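Local structure of Rab GTPase binding effector protein 1 (Homo sapiens, 1TU3) at residues Leu49-Gln54 against Arg62-Asp67. The protein probably serves as an effector of Rab GTPases, binding them through a helical region that pairs with a second copy of the protein. Residues are numbered along the deposited sequence; the frame is centred on the assembly and turned at random.
Sequences LERIRQ and RAILND
With CG1 anti to the carbonyl carbon in both I52 (chi1 -75°) and I64, and the R51 chain bent at chi3, the side chains of R51, I52 and I64 meet between helix 20-54 and the short helix 58-64. I64, on the short helix that folds back against the end of the long one, sends its two branches to different targets. Its CG2 lies 3.6 Å from I52 CG1 and also sits over the centre of the R51 guanidinium, 3.9 Å above the plane. I64 CD1 reaches the root of R51, 3.8 Å from R51 CB, as the two side chains slide past each other in opposite directions. Next to it, I52 CD1 meets L65 CD2 at 3.8 Å, the two chains crossing at about a right angle. I52 and L65 also pack on L49 of the second subunit, so the hairpin's apolar side continues into the interface with that subunit. A type I turn from I64 to D67 brings the carboxylate to R51, whose NH1 donates to D67 OD2 at 3.0 Å (161°), near the guanidinium plane but above that of the carboxylate, the groups turned 55° apart. Apolar contact over the guanidinium face and this ion pair probably limit its rotation, while solvent around exposed D67 would be expected to weaken the pair.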
loop_
_atom_site.group_PDB
_atom_site.type_symbol
_atom_site.label_atom_id
_atom_site.label_comp_id
_atom_site.label_asym_id
_atom_site.label_seq_id
_atom_site.Cartn_x
_atom_site.Cartn_y
_atom_site.Cartn_z
ATOM N N LEU G 49 5.118 9.448 0.812
ATOM C CA LEU G 49 6.259 9.459 -0.113
ATOM C C LEU G 49 6.307 10.771 -0.888
ATOM O O LEU G 49 7.370 11.240 -1.281
ATOM C CB LEU G 49 6.192 8.311 -1.129
ATOM C CG LEU G 49 6.688 6.972 -0.618
ATOM C CD1 LEU G 49 6.495 5.950 -1.717
ATOM C CD2 LEU G 49 8.140 7.057 -0.212
ATOM N N GLU G 50 5.141 11.344 -1.129
ATOM C CA GLU G 50 5.060 12.529 -1.938
ATOM C C GLU G 50 5.499 13.712 -1.076
ATOM O O GLU G 50 6.348 14.480 -1.485
ATOM C CB GLU G 50 3.614 12.708 -2.452
ATOM C CG GLU G 50 3.365 14.006 -3.213
ATOM C CD GLU G 50 4.395 14.268 -4.312
ATOM O OE1 GLU G 50 4.943 13.290 -4.884
ATOM O OE2 GLU G 50 4.642 15.459 -4.602
ATOM N N ARG G 51 4.947 13.833 0.128
ATOM C CA ARG G 51 5.471 14.796 1.090
ATOM C C ARG G 51 7.002 14.761 1.120
ATOM O O ARG G 51 7.651 15.786 0.959
ATOM C CB ARG G 51 4.949 14.509 2.486
ATOM C CG ARG G 51 3.552 15.012 2.757
ATOM C CD ARG G 51 3.331 15.119 4.269
ATOM N NE ARG G 51 2.979 13.841 4.876
ATOM C CZ ARG G 51 3.074 13.576 6.176
ATOM N NH1 ARG G 51 3.524 14.507 7.008
ATOM N NH2 ARG G 51 2.707 12.383 6.644
ATOM N N ILE G 52 7.575 13.580 1.319
ATOM C CA ILE G 52 9.026 13.450 1.331
ATOM C C ILE G 52 9.666 13.978 0.046
ATOM O O ILE G 52 10.704 14.629 0.087
ATOM C CB ILE G 52 9.440 11.982 1.546
ATOM C CG1 ILE G 52 9.223 11.615 3.021
ATOM C CG2 ILE G 52 10.892 11.771 1.125
ATOM C CD1 ILE G 52 9.358 10.148 3.284
ATOM N N ARG G 53 9.037 13.703 -1.087
ATOM C CA ARG G 53 9.508 14.206 -2.367
ATOM C C ARG G 53 9.522 15.729 -2.384
ATOM O O ARG G 53 10.265 16.349 -3.138
ATOM C CB ARG G 53 8.590 13.707 -3.487
ATOM C CG ARG G 53 9.332 13.180 -4.704
ATOM C CD ARG G 53 8.966 13.929 -5.952
ATOM N NE ARG G 53 7.530 13.946 -6.208
ATOM C CZ ARG G 53 6.965 14.598 -7.225
ATOM N NH1 ARG G 53 7.718 15.279 -8.080
ATOM N NH2 ARG G 53 5.646 14.586 -7.388
ATOM N N GLN G 54 8.681 16.332 -1.557
ATOM C CA GLN G 54 8.568 17.775 -1.523
ATOM C C GLN G 54 9.406 18.375 -0.399
ATOM O O GLN G 54 9.515 19.595 -0.286
ATOM C CB GLN G 54 7.102 18.184 -1.340
ATOM C CG GLN G 54 6.173 17.739 -2.466
ATOM C CD GLN G 54 6.570 18.309 -3.811
ATOM O OE1 GLN G 54 6.902 19.489 -3.919
ATOM N NE2 GLN G 54 6.533 17.481 -4.844
ATOM N N ARG G 62 12.816 13.456 8.205
ATOM C CA ARG G 62 12.699 12.678 9.434
ATOM C C ARG G 62 11.370 12.934 10.125
ATOM O O ARG G 62 10.791 12.022 10.719
ATOM C CB ARG G 62 13.825 12.999 10.411
ATOM C CG ARG G 62 15.183 12.362 10.098
ATOM C CD ARG G 62 16.121 12.433 11.334
ATOM N NE ARG G 62 16.472 13.804 11.735
ATOM C CZ ARG G 62 17.387 14.557 11.125
ATOM N NH1 ARG G 62 18.060 14.090 10.078
ATOM N NH2 ARG G 62 17.630 15.780 11.564
ATOM N N ALA G 63 10.889 14.170 10.062
ATOM C CA ALA G 63 9.631 14.509 10.719
ATOM C C ALA G 63 8.472 13.831 9.999
ATOM O O ALA G 63 7.579 13.275 10.633
ATOM C CB ALA G 63 9.421 16.024 10.731
ATOM N N ILE G 64 8.491 13.888 8.669
ATOM C CA ILE G 64 7.483 13.209 7.868
ATOM C C ILE G 64 7.485 11.711 8.191
ATOM O O ILE G 64 6.433 11.116 8.389
ATOM C CB ILE G 64 7.750 13.391 6.357
ATOM C CG1 ILE G 64 7.593 14.876 5.994
ATOM C CG2 ILE G 64 6.807 12.476 5.533
ATOM C CD1 ILE G 64 8.060 15.245 4.597
ATOM N N LEU G 65 8.675 11.115 8.254
ATOM C CA LEU G 65 8.777 9.688 8.495
ATOM C C LEU G 65 8.293 9.345 9.893
ATOM O O LEU G 65 8.096 8.174 10.216
ATOM C CB LEU G 65 10.221 9.208 8.302
ATOM C CG LEU G 65 10.692 8.963 6.857
ATOM C CD1 LEU G 65 12.171 8.721 6.841
ATOM C CD2 LEU G 65 9.979 7.780 6.248
ATOM N N ASN G 66 8.091 10.370 10.717
ATOM C CA ASN G 66 7.727 10.148 12.110
ATOM C C ASN G 66 6.308 10.555 12.417
ATOM O O ASN G 66 5.862 10.460 13.552
ATOM C CB ASN G 66 8.679 10.903 13.025
ATOM C CG ASN G 66 9.804 10.037 13.521
ATOM O OD1 ASN G 66 9.597 9.143 14.349
ATOM N ND2 ASN G 66 11.009 10.285 13.014
ATOM N N ASP G 67 5.592 11.014 11.402
ATOM C CA ASP G 67 4.223 11.437 11.614
ATOM C C ASP G 67 3.316 10.273 11.996
ATOM O O ASP G 67 3.771 9.284 12.584
ATOM C CB ASP G 67 3.689 12.125 10.367
ATOM C CG ASP G 67 3.077 13.469 10.685
ATOM O OD1 ASP G 67 2.320 13.528 11.675
ATOM O OD2 ASP G 67 3.354 14.453 9.959
#